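Local coordinates for protein glycoside hydrolase family 81 (Clostridium thermocellum, PDB 6FOP) that probably hydrolyses beta-1,3-glucans such as laminarin, as a family 81 glycoside hydrolase of the cellulosome, at residues A[314-317]-A[318-321]. Sequence-based numbering, arbitrary orientation.
Sequences TYDR and EALN
Tyr-315 meets Leu-320 five residues further on, where a loop enters helix 317-329. Methyl CD2 of Leu-320 sits squarely over one face of the Tyr-315 ring, 2° off the ring normal. Leu-320 CD2 is 3.7 Å from the centroid of the Tyr-315 ring, a CH-pi contact. The tyrosine hydroxyl is hydrogen-bonded to Asp-311, and the ring also meets His-651 of helix 646-659 with nearly parallel planes.

Asp-316 is the N-cap of the helix. Its CG is anti to the backbone N (chi1 167°), which carries the carboxylate round to the first turn. OD1 accepts two weak capping bonds. The nearer donor, Glu-318 N, is 3.1 Å from Asp-316 OD1, but that bond is well bent. Ala-319 N is 3.3 Å from Asp-316 OD1 and much straighter, at 161°. The other oxygen, Asp-316 OD2, rests 3.4 Å from Ala-319 CB. An N-cap of this kind supplies acceptors to amides that lack a preceding helical turn, and the negative charge probably also suits the positive end of the helix dipole. The carbonyl of Asp-316 begins the regular i to i+4 pattern, with Leu-320 N 2.9 Å from Asp-316 O.

Arg-317 continues that pattern, its O 2.9 Å from Asn-321 N. The chain is bent at chi3, and NH1 lies at the edge of the Tyr-315 ring, in its plane. There NH1 forms a salt bridge with Asp-311, so one carboxylate oxygen, OD1, serves both Tyr-315 and Arg-317. Helix 339-359 packs against this first turn, with Leu-359 touching Arg-317, Leu-320 and Asn-321.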
loop_
_atom_site.group_PDB
_atom_site.type_symbol
_atom_site.label_atom_id
_atom_site.label_comp_id
_atom_site.label_asym_id
_atom_site.label_seq_id
_atom_site.Cartn_x
_atom_site.Cartn_y
_atom_site.Cartn_z
ATOM N N THR A 314 18.525 -0.347 29.382
ATOM C CA THR A 314 19.709 -0.780 30.112
ATOM C C THR A 314 21.012 -0.167 29.581
ATOM O O THR A 314 22.105 -0.653 29.914
ATOM C CB THR A 314 19.828 -2.306 30.056
ATOM O OG1 THR A 314 19.953 -2.726 28.698
ATOM C CG2 THR A 314 18.627 -3.000 30.688
ATOM N N TYR A 315 20.915 0.902 28.805
ATOM C CA TYR A 315 22.101 1.584 28.256
ATOM C C TYR A 315 22.961 2.261 29.325
ATOM O O TYR A 315 22.458 2.720 30.351
ATOM C CB TYR A 315 21.724 2.632 27.177
ATOM C CG TYR A 315 20.379 3.278 27.350
ATOM C CD1 TYR A 315 20.067 4.099 28.434
ATOM C CD2 TYR A 315 19.379 3.021 26.447
ATOM C CE1 TYR A 315 18.798 4.658 28.587
ATOM C CE2 TYR A 315 18.111 3.553 26.587
ATOM C CZ TYR A 315 17.819 4.367 27.653
ATOM O OH TYR A 315 16.541 4.855 27.793
ATOM N N ASP A 316 24.261 2.320 29.046
ATOM C CA ASP A 316 25.147 3.288 29.711
ATOM C C ASP A 316 24.672 4.675 29.256
ATOM O O ASP A 316 24.814 5.040 28.073
ATOM C CB ASP A 316 26.607 2.956 29.311
ATOM C CG ASP A 316 27.619 4.028 29.656
ATOM O OD1 ASP A 316 27.312 5.037 30.277
ATOM O OD2 ASP A 316 28.776 3.853 29.233
ATOM N N ARG A 317 24.085 5.422 30.189
ATOM C CA ARG A 317 23.496 6.728 29.855
ATOM C C ARG A 317 24.540 7.717 29.336
ATOM O O ARG A 317 24.224 8.527 28.488
ATOM C CB ARG A 317 22.774 7.371 31.037
ATOM C CG ARG A 317 21.651 6.566 31.598
ATOM C CD ARG A 317 20.997 7.335 32.753
ATOM N NE ARG A 317 20.216 8.495 32.311
ATOM C CZ ARG A 317 19.042 8.424 31.678
ATOM N NH1 ARG A 317 18.488 7.244 31.435
ATOM N NH2 ARG A 317 18.410 9.541 31.320
ATOM N N GLU A 318 25.764 7.668 29.885
ATOM C CA GLU A 318 26.804 8.598 29.439
ATOM C C GLU A 318 27.220 8.284 28.012
ATOM O O GLU A 318 27.496 9.199 27.221
ATOM C CB GLU A 318 28.008 8.578 30.405
ATOM C CG GLU A 318 27.605 9.116 31.782
ATOM C CD GLU A 318 28.768 9.503 32.673
ATOM O OE1 GLU A 318 29.680 10.176 32.172
ATOM O OE2 GLU A 318 28.714 9.172 33.875
ATOM N N ALA A 319 27.278 6.996 27.677
ATOM C CA ALA A 319 27.580 6.607 26.292
ATOM C C ALA A 319 26.451 7.029 25.341
ATOM O O ALA A 319 26.710 7.598 24.272
ATOM C CB ALA A 319 27.820 5.121 26.172
ATOM N N LEU A 320 25.210 6.814 25.774
ATOM C CA LEU A 320 24.065 7.233 24.946
ATOM C C LEU A 320 24.102 8.729 24.680
ATOM O O LEU A 320 23.848 9.190 23.563
ATOM C CB LEU A 320 22.767 6.793 25.611
ATOM C CG LEU A 320 21.501 7.015 24.801
ATOM C CD1 LEU A 320 21.502 6.096 23.612
ATOM C CD2 LEU A 320 20.238 6.768 25.595
ATOM N N ASN A 321 24.436 9.495 25.722
ATOM C CA ASN A 321 24.539 10.937 25.596
ATOM C C ASN A 321 25.642 11.307 24.627
ATOM O O ASN A 321 25.501 12.246 23.833
ATOM C CB ASN A 321 24.772 11.583 26.958
ATOM C CG ASN A 321 24.718 13.092 26.895
ATOM O OD1 ASN A 321 23.703 13.660 26.565
ATOM N ND2 ASN A 321 25.829 13.736 27.191
#